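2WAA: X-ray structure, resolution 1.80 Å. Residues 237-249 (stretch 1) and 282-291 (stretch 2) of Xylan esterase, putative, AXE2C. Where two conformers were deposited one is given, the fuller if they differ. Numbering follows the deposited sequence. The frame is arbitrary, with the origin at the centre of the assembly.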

# COMPACT_ATOMS: atom_id res chain seq x y z
N ASP A 237 -18.06 -5.29 -2.52
CA ASP A 237 -19.42 -5.14 -2.00
C ASP A 237 -20.46 -5.37 -3.09
O ASP A 237 -21.60 -5.78 -2.80
CB ASP A 237 -19.65 -3.74 -1.44
CG ASP A 237 -18.79 -3.48 -0.22
OD1 ASP A 237 -18.99 -4.19 0.80
OD2 ASP A 237 -17.91 -2.59 -0.31
N PHE A 238 -20.10 -4.99 -4.33
CA PHE A 238 -21.03 -5.09 -5.49
C PHE A 238 -20.91 -6.40 -6.27
O PHE A 238 -21.69 -6.66 -7.21
CB PHE A 238 -20.83 -3.88 -6.45
CG PHE A 238 -21.40 -2.61 -5.88
CD1 PHE A 238 -20.87 -2.08 -4.71
CD2 PHE A 238 -22.48 -1.98 -6.46
CE1 PHE A 238 -21.40 -0.92 -4.14
CE2 PHE A 238 -23.02 -0.83 -5.92
CZ PHE A 238 -22.50 -0.29 -4.74
N SER A 239 -19.96 -7.25 -5.89
CA SER A 239 -19.75 -8.51 -6.61
C SER A 239 -20.95 -9.44 -6.53
O SER A 239 -21.36 -10.00 -7.55
CB SER A 239 -18.49 -9.21 -6.13
OG SER A 239 -17.40 -8.40 -6.49
N PRO A 240 -21.53 -9.60 -5.34
CA PRO A 240 -22.72 -10.45 -5.32
C PRO A 240 -23.95 -9.81 -5.98
O PRO A 240 -24.82 -10.55 -6.43
CB PRO A 240 -23.02 -10.62 -3.81
CG PRO A 240 -21.71 -10.23 -3.10
CD PRO A 240 -21.13 -9.17 -3.98
N GLY A 241 -24.01 -8.47 -6.04
CA GLY A 241 -25.18 -7.73 -6.51
C GLY A 241 -25.04 -6.34 -5.90
O GLY A 241 -24.13 -6.08 -5.10
N ILE A 242 -25.91 -5.41 -6.27
CA ILE A 242 -25.84 -4.08 -5.66
C ILE A 242 -26.34 -4.18 -4.24
O ILE A 242 -27.47 -4.64 -4.03
CB ILE A 242 -26.73 -3.11 -6.45
CG1 ILE A 242 -26.13 -2.90 -7.85
CG2 ILE A 242 -26.94 -1.80 -5.69
CD1 ILE A 242 -27.07 -2.13 -8.84
N PRO A 243 -25.54 -3.74 -3.23
CA PRO A 243 -26.03 -3.85 -1.83
C PRO A 243 -27.13 -2.85 -1.48
O PRO A 243 -27.29 -1.82 -2.13
CB PRO A 243 -24.77 -3.55 -0.98
CG PRO A 243 -23.83 -2.73 -1.89
CD PRO A 243 -24.12 -3.25 -3.29
N ASP A 244 -27.89 -3.16 -0.44
CA ASP A 244 -28.92 -2.26 0.05
C ASP A 244 -28.43 -0.79 0.22
O ASP A 244 -27.44 -0.53 0.94
CB ASP A 244 -29.43 -2.77 1.42
CG ASP A 244 -30.48 -1.87 1.99
OD1 ASP A 244 -31.52 -1.69 1.31
OD2 ASP A 244 -30.29 -1.32 3.10
N ARG A 245 -29.15 0.15 -0.40
CA ARG A 245 -28.73 1.55 -0.41
C ARG A 245 -28.61 2.17 0.97
O ARG A 245 -27.54 2.72 1.33
CB ARG A 245 -29.65 2.36 -1.32
CG ARG A 245 -29.48 3.84 -1.22
CD ARG A 245 -30.31 4.60 -2.32
NE ARG A 245 -29.68 5.88 -2.56
CZ ARG A 245 -29.02 6.24 -3.67
NH1 ARG A 245 -28.95 5.48 -4.75
NH2 ARG A 245 -28.45 7.43 -3.68
N ALA A 246 -29.68 2.11 1.78
CA ALA A 246 -29.58 2.73 3.11
C ALA A 246 -28.46 2.11 3.95
O ALA A 246 -27.76 2.82 4.64
CB ALA A 246 -30.94 2.68 3.89
N THR A 247 -28.29 0.80 3.89
CA THR A 247 -27.30 0.12 4.70
C THR A 247 -25.88 0.56 4.29
O THR A 247 -25.02 0.91 5.11
CB THR A 247 -27.37 -1.40 4.49
OG1 THR A 247 -28.65 -1.90 4.90
CG2 THR A 247 -26.28 -2.10 5.29
N TYR A 248 -25.65 0.57 3.00
CA TYR A 248 -24.33 0.94 2.51
C TYR A 248 -24.00 2.40 2.82
O TYR A 248 -22.90 2.73 3.31
CB TYR A 248 -24.26 0.68 1.02
CG TYR A 248 -22.83 0.56 0.57
CD1 TYR A 248 -22.19 -0.67 0.64
CD2 TYR A 248 -22.14 1.66 0.06
CE1 TYR A 248 -20.86 -0.82 0.21
CE2 TYR A 248 -20.82 1.53 -0.40
CZ TYR A 248 -20.20 0.28 -0.30
OH TYR A 248 -18.91 0.10 -0.71
N ILE A 249 -24.94 3.30 2.54
CA ILE A 249 -24.68 4.72 2.75
C ILE A 249 -24.49 4.99 4.23
O ILE A 249 -23.60 5.76 4.64
CB ILE A 249 -25.79 5.60 2.16
CG1 ILE A 249 -25.76 5.53 0.60
CG2 ILE A 249 -25.69 7.07 2.69
CD1 ILE A 249 -26.98 6.20 -0.03
N ALA A 282 -22.64 2.90 -11.61
CA ALA A 282 -23.52 4.06 -11.42
C ALA A 282 -24.12 4.05 -10.00
O ALA A 282 -24.31 5.10 -9.42
CB ALA A 282 -24.64 4.07 -12.51
N ALA A 283 -24.42 2.86 -9.48
CA ALA A 283 -25.00 2.76 -8.15
C ALA A 283 -24.00 3.20 -7.11
O ALA A 283 -24.34 3.96 -6.19
CB ALA A 283 -25.47 1.32 -7.86
N LEU A 284 -22.75 2.73 -7.23
CA LEU A 284 -21.74 3.18 -6.25
C LEU A 284 -21.47 4.69 -6.32
O LEU A 284 -21.30 5.36 -5.29
CB LEU A 284 -20.43 2.38 -6.35
CG LEU A 284 -19.34 2.72 -5.31
CD1 LEU A 284 -19.96 2.77 -3.89
CD2 LEU A 284 -18.19 1.70 -5.35
N VAL A 285 -21.45 5.24 -7.53
CA VAL A 285 -21.30 6.68 -7.65
C VAL A 285 -22.43 7.39 -6.93
O VAL A 285 -22.23 8.41 -6.23
CB VAL A 285 -21.27 7.08 -9.15
CG1 VAL A 285 -21.42 8.58 -9.31
CG2 VAL A 285 -19.95 6.54 -9.81
N SER A 286 -23.64 6.85 -7.10
CA SER A 286 -24.82 7.44 -6.50
C SER A 286 -24.70 7.38 -4.98
O SER A 286 -24.96 8.37 -4.30
CB SER A 286 -26.08 6.66 -6.92
OG SER A 286 -27.19 7.38 -6.45
N TYR A 287 -24.29 6.22 -4.46
CA TYR A 287 -24.18 6.02 -3.02
C TYR A 287 -23.11 6.97 -2.44
O TYR A 287 -23.28 7.55 -1.36
CB TYR A 287 -23.77 4.57 -2.75
CG TYR A 287 -24.84 3.51 -2.97
CD1 TYR A 287 -26.08 3.82 -3.56
CD2 TYR A 287 -24.58 2.18 -2.64
CE1 TYR A 287 -27.06 2.81 -3.77
CE2 TYR A 287 -25.56 1.16 -2.84
CZ TYR A 287 -26.80 1.50 -3.38
OH TYR A 287 -27.71 0.48 -3.60
N ILE A 288 -22.02 7.16 -3.17
CA ILE A 288 -21.00 8.10 -2.74
C ILE A 288 -21.57 9.52 -2.67
O ILE A 288 -21.29 10.28 -1.72
CB ILE A 288 -19.75 8.04 -3.68
CG1 ILE A 288 -18.95 6.76 -3.35
CG2 ILE A 288 -18.88 9.34 -3.52
CD1 ILE A 288 -17.90 6.37 -4.42
N GLY A 289 -22.34 9.91 -3.69
CA GLY A 289 -22.88 11.27 -3.67
C GLY A 289 -23.79 11.42 -2.45
O GLY A 289 -23.79 12.44 -1.79
N GLU A 290 -24.59 10.41 -2.14
CA GLU A 290 -25.50 10.54 -1.01
C GLU A 290 -24.73 10.48 0.31
O GLU A 290 -25.11 11.12 1.29
CB GLU A 290 -26.60 9.48 -1.03
CG GLU A 290 -27.69 9.76 -0.04
CD GLU A 290 -28.96 8.87 -0.24
OE1 GLU A 290 -29.18 8.37 -1.36
OE2 GLU A 290 -29.70 8.67 0.75
N THR A 291 -23.67 9.68 0.36
CA THR A 291 -22.79 9.69 1.56
C THR A 291 -22.26 11.08 1.82
O THR A 291 -22.24 11.58 2.95
CB THR A 291 -21.65 8.68 1.34
OG1 THR A 291 -22.25 7.37 1.19
CG2 THR A 291 -20.58 8.73 2.49

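What holds the polar side of this contact together? Arg245 reaches out from the first turn of its helix in an extended conformation, its first three chi angles all t, and meets two residues one turn apart on helix 282-291. Its NE and NH2 both donate to Glu290 OE1, at 2.8 Å and 2.6 Å, forming a salt bridge. Its NH1 and NH2 both donate to Ser286 OG, at 3.1 Å and 3.0 Å. Both acceptors lie near the guanidinium plane, where the N-H bonds point, and this leaves a face of the group free to cover Tyr287 CD1.

How does a buried tyrosine satisfy its hydroxyl? Tyr287 OH donates to the backbone carbonyl Pro243 O at 2.8 Å. The bond ties the helix to the loop just ahead of Asp244, the N-cap residue of helix 245-249. That cap is itself secured by Thr247 N, which donates to Asp244 OD2 at 3.0 Å.

Where does the Tyr287 ring pack? It fits as a knob among Phe238, Arg245, Tyr248 and Ile249, and Tyr287 has the largest covered area of any residue here. Both aromatic neighbours meet it obliquely: the Phe238 ring plane is inclined at 51° and that of Tyr248 at 41°, with Tyr248 CD2 3.7 Å from Tyr287 CD2. Tyr248 is also anchored within its own stretch, its OH donating to Asp237 OD2 at 2.9 Å.

Which apolar contacts complete the interface? Phe238 packs against two consecutive residues of helix 282-291, with CE2 3.8 Å from Ala283 CB and CZ 3.7 Å from Leu284 CB. Ala283 CB also receives Ile242 CD1 at 3.9 Å. Farther along, Ile249 CG1 packs 4.0 Å from Tyr287 CB, close to where the backbones draw nearest, with Ile249 CA and Thr291 CA 5.4 Å apart.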